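Side-chain contacts in universal stress protein (Pseudomonas aeruginosa UCBPP-PA14, PDB 7MQ5), which is of unknown function but belongs to the universal stress protein family, whose members are generally linked to bacterial survival under stress: residues A[261-264]-A[265-269]; A[277-280]-A[281-285]; A[231-235]-A[236-240]. All blocks are in the same frame, centred on the assembly; numbering follows the deposited sequence.

Contact 1 of 3, residues A[261-264]-A[265-269]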
loop_
_atom_site.group_PDB
_atom_site.type_symbol
_atom_site.label_atom_id
_atom_site.label_comp_id
_atom_site.label_asym_id
_atom_site.label_seq_id
_atom_site.Cartn_x
_atom_site.Cartn_y
_atom_site.Cartn_z
ATOM N N GLU A 261 12.364 1.797 0.272
ATOM C CA GLU A 261 12.677 2.903 1.217
ATOM C C GLU A 261 12.686 4.239 0.467
ATOM O O GLU A 261 11.997 5.196 0.883
ATOM C CB GLU A 261 14.034 2.677 1.882
ATOM C CG GLU A 261 14.024 1.594 2.942
ATOM C CD GLU A 261 15.371 1.364 3.602
ATOM O OE1 GLU A 261 16.377 1.908 3.102
ATOM O OE2 GLU A 261 15.412 0.649 4.615
ATOM N N VAL A 262 13.420 4.293 -0.638
ATOM C CA VAL A 262 13.524 5.571 -1.395
ATOM C C VAL A 262 12.163 5.940 -1.993
ATOM O O VAL A 262 11.746 7.098 -1.863
ATOM C CB VAL A 262 14.612 5.475 -2.479
ATOM C CG1 VAL A 262 14.627 6.718 -3.356
ATOM C CG2 VAL A 262 15.987 5.227 -1.871
ATOM N N VAL A 263 11.485 4.993 -2.635
ATOM C CA VAL A 263 10.185 5.303 -3.292
ATOM C C VAL A 263 9.165 5.811 -2.254
ATOM O O VAL A 263 8.461 6.800 -2.521
ATOM C CB VAL A 263 9.707 4.055 -4.062
ATOM C CG1 VAL A 263 8.279 4.169 -4.551
ATOM C CG2 VAL A 263 10.665 3.729 -5.196
ATOM N N LEU A 264 9.070 5.159 -1.102
ATOM C CA LEU A 264 8.057 5.566 -0.092
ATOM C C LEU A 264 8.307 6.982 0.426
ATOM O O LEU A 264 7.332 7.648 0.790
ATOM C CB LEU A 264 8.068 4.550 1.055
ATOM C CG LEU A 264 7.098 3.389 0.871
ATOM C CD1 LEU A 264 7.514 2.163 1.679
ATOM C CD2 LEU A 264 5.681 3.836 1.202
ATOM N N ASP A 265 9.565 7.411 0.453
ATOM C CA ASP A 265 9.937 8.763 0.945
ATOM C C ASP A 265 9.901 9.797 -0.187
ATOM O O ASP A 265 10.179 10.966 0.109
ATOM C CB ASP A 265 11.334 8.751 1.574
ATOM C CG ASP A 265 11.380 8.435 3.064
ATOM O OD1 ASP A 265 10.298 8.306 3.693
ATOM O OD2 ASP A 265 12.503 8.324 3.591
ATOM N N THR A 266 9.552 9.391 -1.416
ATOM C CA THR A 266 9.602 10.298 -2.598
ATOM C C THR A 266 8.223 10.443 -3.251
ATOM O O THR A 266 7.892 11.526 -3.726
ATOM C CB THR A 266 10.604 9.780 -3.649
ATOM O OG1 THR A 266 11.868 9.599 -3.010
ATOM C CG2 THR A 266 10.764 10.694 -4.844
ATOM N N LEU A 267 7.454 9.368 -3.305
ATOM C CA LEU A 267 6.160 9.421 -4.024
ATOM C C LEU A 267 5.231 10.460 -3.406
ATOM O O LEU A 267 5.215 10.620 -2.160
ATOM C CB LEU A 267 5.494 8.049 -3.969
ATOM C CG LEU A 267 6.123 6.965 -4.845
ATOM C CD1 LEU A 267 5.522 5.617 -4.489
ATOM C CD2 LEU A 267 5.928 7.253 -6.328
ATOM N N GLU A 268 4.441 11.088 -4.272
ATOM C CA GLU A 268 3.380 12.038 -3.865
ATOM C C GLU A 268 2.020 11.336 -3.949
ATOM O O GLU A 268 1.045 11.893 -3.443
ATOM C CB GLU A 268 3.445 13.295 -4.729
ATOM C CG GLU A 268 4.753 14.058 -4.553
ATOM C CD GLU A 268 4.894 15.368 -5.311
ATOM O OE1 GLU A 268 4.322 15.492 -6.408
ATOM O OE2 GLU A 268 5.561 16.277 -4.777
ATOM N N SER A 269 1.965 10.170 -4.583
ATOM C CA SER A 269 0.744 9.341 -4.643
ATOM C C SER A 269 0.542 8.641 -3.297
ATOM O O SER A 269 1.489 8.532 -2.519
ATOM C CB SER A 269 0.872 8.275 -5.730
ATOM O OG SER A 269 1.886 7.321 -5.388
HETATM O O HOH W 1 13.570 5.936 3.495
#
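The carbonyl oxygen of Val-263 is gripped by two backbone amides where helix 258-264 runs out. Leu-267 N comes at it nearly head-on, 2.9 Å from Val-263 O with a C=O...N angle of 166°, while Thr-266 N lies 3.0 Å from Val-263 O, well above the carbonyl plane. One residue back, Thr-266 OG1 gives its proton to Val-262 O at 2.8 Å, also from above the plane. The hydroxyl gets there because chi1 of -55° sets OG1 beside its own backbone N and opposite the carbonyl carbon, turning it back toward the preceding turn. One turn apart, Val-262 and Thr-266 extend alongside each other, as do Val-263 and Leu-267, which pack against helix 225-236. Asp-265 N makes two weak bonds, to Glu-261 O and Val-262 O. A water links the same turn, donating to Asp-265 OD2 at 2.6 Å and weakly to Glu-261 O at 3.1 Å. Asp-265 OD1 accepts from Leu-108 N and from Trp-113 NE1 of helix 110-118; Lys-127 NZ binds the carbonyls of Leu-264 and Leu-267. This is a helix C-terminus whose last carbonyls are met by a threonine hydroxyl and turn amides, leading into strand 270-274 of the alpha/beta fold.

Contact 2 of 3, residues A[277-280]-A[281-285]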
loop_
_atom_site.group_PDB
_atom_site.type_symbol
_atom_site.label_atom_id
_atom_site.label_comp_id
_atom_site.label_asym_id
_atom_site.label_seq_id
_atom_site.Cartn_x
_atom_site.Cartn_y
_atom_site.Cartn_z
ATOM N N ASP A 277 4.795 -13.345 0.785
ATOM C CA ASP A 277 4.028 -14.249 1.682
ATOM C C ASP A 277 4.892 -14.788 2.835
ATOM O O ASP A 277 4.375 -14.852 3.959
ATOM C CB ASP A 277 3.421 -15.420 0.908
ATOM C CG ASP A 277 2.326 -15.033 -0.069
ATOM O OD1 ASP A 277 1.809 -13.909 0.040
ATOM O OD2 ASP A 277 1.979 -15.880 -0.914
ATOM N N ASP A 278 6.144 -15.173 2.554
ATOM C CA ASP A 278 7.056 -15.745 3.587
ATOM C C ASP A 278 7.379 -14.696 4.664
ATOM O O ASP A 278 7.568 -15.081 5.836
ATOM C CB ASP A 278 8.359 -16.263 2.966
ATOM C CG ASP A 278 8.226 -17.496 2.084
ATOM O OD1 ASP A 278 7.129 -18.097 2.053
ATOM O OD2 ASP A 278 9.234 -17.857 1.438
ATOM N N ILE A 279 7.490 -13.433 4.257
ATOM C CA ILE A 279 7.782 -12.312 5.194
ATOM C C ILE A 279 6.526 -12.038 6.036
ATOM O O ILE A 279 6.641 -11.885 7.260
ATOM C CB ILE A 279 8.256 -11.069 4.412
ATOM C CG1 ILE A 279 9.567 -11.308 3.653
ATOM C CG2 ILE A 279 8.360 -9.869 5.334
ATOM C CD1 ILE A 279 10.738 -11.577 4.545
ATOM N N ILE A 280 5.358 -11.999 5.403
ATOM C CA ILE A 280 4.075 -11.816 6.148
ATOM C C ILE A 280 3.943 -12.908 7.216
ATOM O O ILE A 280 3.577 -12.577 8.355
ATOM C CB ILE A 280 2.879 -11.836 5.175
ATOM C CG1 ILE A 280 2.867 -10.604 4.264
ATOM C CG2 ILE A 280 1.569 -11.996 5.935
ATOM C CD1 ILE A 280 2.597 -9.305 4.981
ATOM N N ALA A 281 4.207 -14.168 6.858
ATOM C CA ALA A 281 4.068 -15.279 7.829
ATOM C C ALA A 281 4.978 -15.038 9.041
ATOM O O ALA A 281 4.518 -15.251 10.179
ATOM C CB ALA A 281 4.373 -16.594 7.156
ATOM N N HIS A 282 6.223 -14.620 8.808
ATOM C CA HIS A 282 7.177 -14.381 9.927
ATOM C C HIS A 282 6.706 -13.166 10.747
ATOM O O HIS A 282 6.753 -13.232 11.983
ATOM C CB HIS A 282 8.619 -14.245 9.401
ATOM C CG HIS A 282 9.284 -15.529 9.012
ATOM N ND1 HIS A 282 9.449 -15.919 7.693
ATOM C CD2 HIS A 282 9.847 -16.504 9.759
ATOM C CE1 HIS A 282 10.081 -17.079 7.649
ATOM N NE2 HIS A 282 10.335 -17.459 8.903
ATOM N N LEU A 283 6.196 -12.125 10.095
ATOM C CA LEU A 283 5.720 -10.927 10.838
ATOM C C LEU A 283 4.455 -11.258 11.633
ATOM O O LEU A 283 4.279 -10.666 12.710
ATOM C CB LEU A 283 5.486 -9.781 9.853
ATOM C CG LEU A 283 6.754 -9.165 9.264
ATOM C CD1 LEU A 283 6.397 -8.106 8.237
ATOM C CD2 LEU A 283 7.630 -8.553 10.348
ATOM N N GLU A 284 3.607 -12.148 11.116
ATOM C CA GLU A 284 2.387 -12.567 11.861
ATOM C C GLU A 284 2.830 -13.253 13.161
ATOM O O GLU A 284 2.225 -12.983 14.209
ATOM C CB GLU A 284 1.524 -13.464 10.972
ATOM C CG GLU A 284 0.352 -14.108 11.688
ATOM C CD GLU A 284 -0.708 -13.174 12.244
ATOM O OE1 GLU A 284 -0.900 -12.084 11.686
ATOM O OE2 GLU A 284 -1.343 -13.552 13.250
ATOM N N GLU A 285 3.860 -14.106 13.090
ATOM C CA GLU A 285 4.399 -14.777 14.305
ATOM C C GLU A 285 4.920 -13.720 15.294
ATOM O O GLU A 285 4.612 -13.838 16.501
ATOM C CB GLU A 285 5.524 -15.750 13.939
ATOM C CG GLU A 285 5.076 -16.909 13.070
ATOM C CD GLU A 285 6.170 -17.887 12.671
ATOM O OE1 GLU A 285 7.357 -17.611 12.957
ATOM O OE2 GLU A 285 5.831 -18.926 12.075
#
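With chi1 at -76° and chi2 at 104°, the imidazole of His-282 swings back along helix 277-287 until ND1 meets the carbonyl of Asp-278, one turn earlier. This is an i to i+4 side-chain-to-backbone bond on the C-terminal helix, added to its regular alpha-helical bonding. ND1 donates to Asp-278 O at 2.8 Å with an N-H...O angle of 141°; the oxygen sits at the ring edge, somewhat tilted from the imidazole plane. His-282 N also donates to Asp-278 O, at 3.3 Å, and the two donors reach the carbonyl from opposite faces of its plane. The ND1 bond should limit the rotation of an otherwise exposed ring and puts a proton on ND1. On another side of the helix, Ile-279 and Leu-283 lie alongside each other, CG2 of Ile-279 being 3.9 Å from CD1 of Leu-283. Leu-283 also rests on Pro-120, in the loop before strand 123-126, and on Lys-275, in the loop after strand 270-274, which Ile-280 touches too. Glu-284 bends at chi2 and sends OE1 to Gln-86 of helix 77-88. Its backbone keeps to the helix: Glu-284 N donates to Ile-280 O at 2.8 Å.

Contact 3 of 3, residues A[231-235]-A[236-240]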
loop_
_atom_site.group_PDB
_atom_site.type_symbol
_atom_site.label_atom_id
_atom_site.label_comp_id
_atom_site.label_asym_id
_atom_site.label_seq_id
_atom_site.Cartn_x
_atom_site.Cartn_y
_atom_site.Cartn_z
ATOM N N ARG A 231 9.589 8.604 -11.111
ATOM C CA ARG A 231 9.446 9.413 -12.354
ATOM C C ARG A 231 8.154 9.033 -13.077
ATOM O O ARG A 231 7.447 9.921 -13.595
ATOM C CB ARG A 231 10.616 9.193 -13.310
ATOM C CG ARG A 231 11.908 9.842 -12.860
ATOM C CD ARG A 231 13.005 9.448 -13.819
ATOM N NE ARG A 231 14.312 9.873 -13.375
ATOM C CZ ARG A 231 15.439 9.545 -14.012
ATOM N NH1 ARG A 231 15.383 8.757 -15.072
ATOM N NH2 ARG A 231 16.611 9.966 -13.578
ATOM N N THR A 232 7.876 7.737 -13.154
ATOM C CA THR A 232 6.657 7.313 -13.877
ATOM C C THR A 232 5.423 7.776 -13.108
ATOM O O THR A 232 4.465 8.237 -13.736
ATOM C CB THR A 232 6.692 5.807 -14.119
ATOM O OG1 THR A 232 7.887 5.510 -14.838
ATOM C CG2 THR A 232 5.473 5.328 -14.867
ATOM N N ALA A 233 5.445 7.662 -11.784
ATOM C CA ALA A 233 4.290 8.124 -10.991
ATOM C C ALA A 233 4.053 9.610 -11.240
ATOM O O ALA A 233 2.897 10.022 -11.404
ATOM C CB ALA A 233 4.519 7.857 -9.521
ATOM N N GLN A 234 5.127 10.387 -11.287
ATOM C CA GLN A 234 4.975 11.848 -11.466
ATOM C C GLN A 234 4.456 12.148 -12.882
ATOM O O GLN A 234 3.539 12.974 -13.034
ATOM C CB GLN A 234 6.314 12.544 -11.220
ATOM C CG GLN A 234 6.205 14.056 -11.271
ATOM C CD GLN A 234 5.381 14.613 -10.141
ATOM O OE1 GLN A 234 4.394 15.313 -10.360
ATOM N NE2 GLN A 234 5.756 14.257 -8.922
ATOM N N LYS A 235 5.005 11.479 -13.895
ATOM C CA LYS A 235 4.593 11.743 -15.300
ATOM C C LYS A 235 3.113 11.389 -15.493
ATOM O O LYS A 235 2.407 12.127 -16.196
ATOM C CB LYS A 235 5.496 10.960 -16.260
ATOM C CG LYS A 235 5.176 11.140 -17.739
ATOM C CD LYS A 235 5.302 12.567 -18.241
ATOM C CE LYS A 235 4.931 12.711 -19.703
ATOM N NZ LYS A 235 5.174 14.089 -20.179
ATOM N N LEU A 236 2.651 10.306 -14.875
ATOM C CA LEU A 236 1.232 9.867 -14.980
ATOM C C LEU A 236 0.344 10.628 -13.988
ATOM O O LEU A 236 -0.882 10.448 -14.044
ATOM C CB LEU A 236 1.135 8.373 -14.654
ATOM C CG LEU A 236 1.792 7.419 -15.643
ATOM C CD1 LEU A 236 1.752 5.993 -15.110
ATOM C CD2 LEU A 236 1.129 7.497 -17.012
ATOM N N ASP A 237 0.943 11.391 -13.072
ATOM C CA ASP A 237 0.168 12.004 -11.959
ATOM C C ASP A 237 -0.601 10.872 -11.248
ATOM O O ASP A 237 -1.783 11.060 -10.899
ATOM C CB ASP A 237 -0.748 13.131 -12.443
ATOM C CG ASP A 237 -1.233 14.062 -11.344
ATOM O OD1 ASP A 237 -0.601 14.093 -10.270
ATOM O OD2 ASP A 237 -2.227 14.778 -11.586
ATOM N N ALA A 238 0.060 9.727 -11.021
ATOM C CA ALA A 238 -0.619 8.578 -10.381
ATOM C C ALA A 238 -1.178 9.001 -9.020
ATOM O O ALA A 238 -0.487 9.734 -8.274
ATOM C CB ALA A 238 0.343 7.427 -10.223
ATOM N N VAL A 239 -2.352 8.484 -8.682
ATOM C CA VAL A 239 -2.990 8.790 -7.372
ATOM C C VAL A 239 -2.695 7.659 -6.374
ATOM O O VAL A 239 -2.704 7.931 -5.160
ATOM C CB VAL A 239 -4.486 9.077 -7.567
ATOM C CG1 VAL A 239 -5.283 7.859 -7.999
ATOM C CG2 VAL A 239 -5.078 9.735 -6.337
ATOM N N VAL A 240 -2.418 6.452 -6.869
ATOM C CA VAL A 240 -2.001 5.304 -6.020
ATOM C C VAL A 240 -0.859 4.592 -6.733
ATOM O O VAL A 240 -0.976 4.377 -7.945
ATOM C CB VAL A 240 -3.134 4.281 -5.770
ATOM C CG1 VAL A 240 -2.636 3.096 -4.952
ATOM C CG2 VAL A 240 -4.355 4.912 -5.141
HETATM O O HOH W 2 1.939 11.166 -8.282
HETATM O O HOH W 3 1.831 13.792 -9.344
#
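Leu-236 lies against Thr-232 one helical turn earlier, the two side chains extending alongside each other in one direction. CD1 of Leu-236 comes within 3.8 Å of CG2 of Thr-232, and CG of Leu-236 lies 3.4 Å from Thr-232 O. The methyl is available because chi1 of -57°, measured to OG1, leaves CG2 of Thr-232 opposite its own backbone N, while the hydroxyl turns back to Leu-228 O. Beneath both residues lies the sheet: Leu-236 touches Leu-138, His-173 and His-219, and Thr-232 touches Ile-175 and His-219. The backbone follows the same pairing, Leu-236 N donating to Thr-232 O at 3.0 Å. Ala-233 makes the next link. Its carbonyl oxygen accepts Ala-238 N at 2.9 Å, in the carbonyl plane, and the methyl groups of Ala-233 and Ala-238 approach to 4.3 Å between their CB atoms. These are marks of a Schellman motif: Asp-237 takes positive phi (54°), turning the chain out of helix 225-236, and its amide donates to Gln-234 O from above the carbonyl plane. Past the turn the chain enters strand 240-244. On the exposed flank beside Asp-237 a water can donate to Asp-237 OD1 at 2.6 Å and to Gln-234 OE1, although it cannot serve every acceptor around it at once. The same OD1 forms a salt bridge with Arg-130, whose guanidinium also donates to Ala-238 O, while the amide nitrogen of Gln-234 is turned to Glu-268.

Contacts 3 and 1 are successive helix exits in the same alpha/beta region, each leading into a strand, 240-244 and then its neighbour 270-274. Their centres are 11 Å apart and they touch: Gln-234 NE2 lies 3.1 Å from Glu-268 OE1, a probable hydrogen bond, and Leu-267 CD2 packs 3.5 Å from Ala-233 CB. Ser-269 CB also approaches Ala-238 O. Contact 2 stands apart on the C-terminal helix, its centre 24 Å from that of contact 1 and 30 Å from that of contact 3, with nearest atoms about 12 and 17 Å away. Contacts 2 and 3 lie on opposite sides of the chain's centre.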